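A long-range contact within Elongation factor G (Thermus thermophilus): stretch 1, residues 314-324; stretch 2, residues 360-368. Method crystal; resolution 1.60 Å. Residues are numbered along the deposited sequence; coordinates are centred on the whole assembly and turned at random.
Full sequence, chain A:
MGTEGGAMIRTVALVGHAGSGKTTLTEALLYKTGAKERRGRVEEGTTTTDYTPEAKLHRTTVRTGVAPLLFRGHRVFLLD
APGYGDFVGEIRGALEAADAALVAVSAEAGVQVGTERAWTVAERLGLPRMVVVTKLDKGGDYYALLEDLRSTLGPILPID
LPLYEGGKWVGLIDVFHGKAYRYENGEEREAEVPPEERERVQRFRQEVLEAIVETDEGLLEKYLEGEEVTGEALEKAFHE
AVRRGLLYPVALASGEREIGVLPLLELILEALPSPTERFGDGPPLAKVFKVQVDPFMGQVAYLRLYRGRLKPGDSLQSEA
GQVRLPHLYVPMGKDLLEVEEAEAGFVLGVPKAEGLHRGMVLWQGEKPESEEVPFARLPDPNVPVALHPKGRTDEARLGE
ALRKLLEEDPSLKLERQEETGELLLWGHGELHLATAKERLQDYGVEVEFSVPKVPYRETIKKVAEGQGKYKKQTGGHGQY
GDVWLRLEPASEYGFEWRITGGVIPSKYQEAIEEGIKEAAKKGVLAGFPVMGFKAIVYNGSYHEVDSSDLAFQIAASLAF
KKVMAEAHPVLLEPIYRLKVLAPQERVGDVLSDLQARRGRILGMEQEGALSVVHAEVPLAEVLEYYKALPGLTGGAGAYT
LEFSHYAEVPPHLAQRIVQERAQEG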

# COMPACT_ATOMS: atom_id res chain seq x y z
N ASP A 314 -10.27 1.08 32.17
CA ASP A 314 -8.94 0.47 32.11
C ASP A 314 -7.98 1.31 31.29
O ASP A 314 -8.40 2.21 30.55
N SER A 315 -6.70 1.03 31.44
CA SER A 315 -5.64 1.73 30.73
C SER A 315 -4.68 0.74 30.09
O SER A 315 -4.53 -0.39 30.57
N LEU A 316 -4.02 1.17 29.02
CA LEU A 316 -3.02 0.37 28.33
C LEU A 316 -1.74 1.19 28.25
O LEU A 316 -1.80 2.42 28.12
N GLN A 317 -0.59 0.53 28.33
CA GLN A 317 0.69 1.21 28.21
C GLN A 317 0.95 1.39 26.71
O GLN A 317 0.43 0.64 25.89
N SER A 318 1.74 2.39 26.35
CA SER A 318 2.09 2.63 24.95
C SER A 318 3.37 3.43 24.97
O SER A 318 3.77 3.94 26.03
N GLU A 319 4.00 3.56 23.82
CA GLU A 319 5.25 4.31 23.75
C GLU A 319 5.04 5.78 24.11
O GLU A 319 6.00 6.49 24.43
N ALA A 320 3.79 6.23 24.06
CA ALA A 320 3.47 7.62 24.37
C ALA A 320 2.86 7.77 25.76
O ALA A 320 2.27 8.80 26.07
N GLY A 321 3.00 6.74 26.58
CA GLY A 321 2.45 6.80 27.92
C GLY A 321 1.15 6.04 28.03
O GLY A 321 0.71 5.40 27.08
N GLN A 322 0.52 6.12 29.20
CA GLN A 322 -0.74 5.43 29.46
C GLN A 322 -1.88 5.95 28.62
O GLN A 322 -2.05 7.16 28.44
N VAL A 323 -2.67 5.02 28.10
CA VAL A 323 -3.83 5.33 27.29
C VAL A 323 -5.05 4.87 28.08
O VAL A 323 -5.29 3.66 28.19
N ARG A 324 -5.82 5.81 28.63
CA ARG A 324 -7.01 5.40 29.37
C ARG A 324 -8.24 5.31 28.45
O ARG A 324 -8.40 6.11 27.52
N MET A 360 0.78 1.79 16.28
CA MET A 360 1.10 1.88 17.71
C MET A 360 0.65 0.62 18.45
O MET A 360 -0.49 0.17 18.31
N VAL A 361 1.55 0.05 19.24
CA VAL A 361 1.26 -1.15 20.02
C VAL A 361 0.86 -0.73 21.44
O VAL A 361 1.39 0.25 21.98
N LEU A 362 -0.12 -1.43 22.01
CA LEU A 362 -0.59 -1.12 23.35
C LEU A 362 -0.55 -2.42 24.15
O LEU A 362 -0.81 -3.49 23.63
N TRP A 363 -0.23 -2.32 25.44
CA TRP A 363 -0.12 -3.53 26.21
C TRP A 363 -0.25 -3.28 27.71
O TRP A 363 -0.29 -2.15 28.16
N GLN A 364 -0.30 -4.39 28.45
CA GLN A 364 -0.22 -4.34 29.90
C GLN A 364 0.90 -5.33 30.21
O GLN A 364 1.14 -6.26 29.45
N GLY A 365 1.62 -5.10 31.30
CA GLY A 365 2.70 -6.01 31.64
C GLY A 365 3.95 -5.73 30.82
O GLY A 365 4.23 -4.59 30.45
N GLU A 366 4.70 -6.80 30.54
CA GLU A 366 5.95 -6.69 29.78
C GLU A 366 5.67 -6.27 28.34
O GLU A 366 4.82 -6.84 27.67
N LYS A 367 6.39 -5.26 27.86
CA LYS A 367 6.20 -4.78 26.50
C LYS A 367 6.55 -5.86 25.48
O LYS A 367 7.48 -6.63 25.68
N PRO A 368 5.77 -5.95 24.39
CA PRO A 368 6.07 -6.97 23.38
C PRO A 368 7.29 -6.60 22.55
O PRO A 368 7.63 -5.43 22.39

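The contact is organised around one antiparallel bridge, Gln317 with Trp363, in which each residue satisfies the other's backbone: Gln317 N donates to Trp363 O at 2.7 Å, and Trp363 N donates to Gln317 O at 3.1 Å. Gln317 O also receives a CA-H contact from Leu362 CA at 3.3 Å.

Trp363 gives up more surface to the contact than any other residue. Its CA-to-CB bond points away from the first stretch, but chi1 in p and chi2 at 92° fold the indole back over it. Gln317 CB, which points toward the second stretch, lies over one face of the ring, 3.8 Å from the centroid of the five-membered ring of Trp363, and Gln317 CG comes within 3.4 Å of Trp363 CZ2. The aliphatic part of Gln317 (chi1 t, chi2 p) thus serves the indole, while its end leads away and Gln317 NE2 donates to Ser318 O at 3.2 Å.

Leu362, rotamer m,t, builds the apolar patch. Leu316 CD1 meets Leu362 CB at 3.8 Å, Val323 CG2 lies 4.0 Å from Leu362 CD2, and Ser318 CB approaches Leu362 CD2 to 3.4 Å. Ser318 is buried, and its hydroxyl, with chi1 in p, is satisfied within its own turn: Ser318 OG accepts from Ala320 N at 3.0 Å and donates to Gly321 O at 2.7 Å. Gly321 N in turn donates to Ser318 O at 3.0 Å, closing the type I turn. The positive phi of Gly321 suits glycine, since a CB would jam against the preceding carbonyl.

Longer side chains join the stretches through their polar ends. Gln364, chi1 m and chi2 t, extends along the first strand so that Gln364 NE2 donates to Ser315 O at 2.8 Å, with an N-H...O angle of 162°; on the way, Gln364 CG passes 4.0 Å from Leu316 CD2. A side-chain amide therefore satisfies a carbonyl that the single bridge leaves unpaired across the contact. Beyond the indole, Lys367 (t,t,p,t) points toward the first stretch and Glu319 (m,m) brings its end nearer, forming a salt bridge between Lys367 NZ and Glu319 OE2 at 2.8 Å.

Water 1 adds a bridge between the backbones: it accepts from Glu319 N at 2.8 Å and donates to Val361 O at 2.7 Å, linking the two just past the direct pair. The rule is economical: one direct pair, then an amide and a water where direct pairing stops.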

# COMPACT_ATOMS: atom_id res chain seq x y z
CB ASP A 314 -9.02 -0.93 31.50
CG ASP A 314 -9.67 -1.93 32.42
OD1 ASP A 314 -9.85 -3.09 32.01
OD2 ASP A 314 -10.00 -1.55 33.57
CB SER A 315 -4.82 2.61 31.69
OG SER A 315 -5.55 3.75 32.10
CB LEU A 316 -3.48 0.05 26.91
CG LEU A 316 -4.68 -0.88 26.78
CD1 LEU A 316 -5.22 -0.86 25.35
CD2 LEU A 316 -4.23 -2.29 27.16
CB GLN A 317 1.80 0.35 28.81
CG GLN A 317 3.14 1.04 28.84
CD GLN A 317 3.14 2.27 29.72
OE1 GLN A 317 3.28 2.17 30.94
NE2 GLN A 317 2.96 3.44 29.11
CB SER A 318 1.03 3.44 24.23
OG SER A 318 1.19 4.84 24.44
CB GLU A 319 5.87 4.19 22.35
CG GLU A 319 6.29 2.78 21.97
CD GLU A 319 7.48 2.26 22.77
OE1 GLU A 319 8.12 3.05 23.49
OE2 GLU A 319 7.79 1.06 22.66
CB ALA A 320 2.51 8.18 23.33
CB GLN A 322 -1.11 5.55 30.94
CG GLN A 322 -0.19 4.79 31.89
CD GLN A 322 -0.22 3.29 31.67
OE1 GLN A 322 -1.27 2.65 31.76
NE2 GLN A 322 0.94 2.72 31.38
CB VAL A 323 -3.79 4.58 25.95
CG1 VAL A 323 -5.07 4.82 25.15
CG2 VAL A 323 -2.56 5.01 25.17
CB ARG A 324 -7.32 6.34 30.54
CG ARG A 324 -8.39 5.78 31.47
CD ARG A 324 -8.41 6.48 32.82
NE ARG A 324 -9.33 5.83 33.75
CZ ARG A 324 -10.61 6.15 33.90
NH1 ARG A 324 -11.15 7.12 33.17
NH2 ARG A 324 -11.36 5.51 34.78
CB MET A 360 0.39 3.11 18.27
CG MET A 360 0.88 3.61 19.60
SD MET A 360 0.11 5.22 19.85
CE MET A 360 0.85 6.07 18.81
CB VAL A 361 2.50 -2.06 20.06
CG1 VAL A 361 2.17 -3.37 20.80
CG2 VAL A 361 2.96 -2.36 18.62
CB LEU A 362 -2.02 -0.58 23.30
CG LEU A 362 -2.18 0.57 22.31
CD1 LEU A 362 -3.63 0.68 21.87
CD2 LEU A 362 -1.69 1.84 22.92
CB TRP A 363 1.27 -4.15 25.98
CG TRP A 363 2.42 -3.30 26.53
CD1 TRP A 363 3.00 -3.38 27.78
CD2 TRP A 363 3.08 -2.20 25.87
NE1 TRP A 363 3.96 -2.41 27.93
CE2 TRP A 363 4.04 -1.67 26.78
CE3 TRP A 363 2.96 -1.62 24.60
CZ2 TRP A 363 4.87 -0.59 26.45
CZ3 TRP A 363 3.79 -0.54 24.28
CH2 TRP A 363 4.73 -0.04 25.20
CB GLN A 364 -1.52 -4.76 30.58
CG GLN A 364 -2.54 -3.66 30.56
CD GLN A 364 -3.77 -4.00 31.37
OE1 GLN A 364 -3.86 -5.09 31.94
NE2 GLN A 364 -4.71 -3.08 31.42
CB GLU A 366 6.67 -8.05 29.80
CG GLU A 366 8.02 -8.06 29.12
CD GLU A 366 9.09 -7.28 29.85
OE1 GLU A 366 9.96 -6.68 29.18
OE2 GLU A 366 9.07 -7.27 31.09
CB LYS A 367 7.07 -3.53 26.24
CG LYS A 367 6.74 -2.85 24.91
CD LYS A 367 7.54 -1.57 24.70
CE LYS A 367 8.94 -1.86 24.25
NZ LYS A 367 9.67 -0.61 23.95
CB PRO A 368 4.81 -6.99 22.51
CG PRO A 368 4.34 -5.57 22.60
CD PRO A 368 4.49 -5.28 24.09
O HOH W 1 2.97 2.35 21.48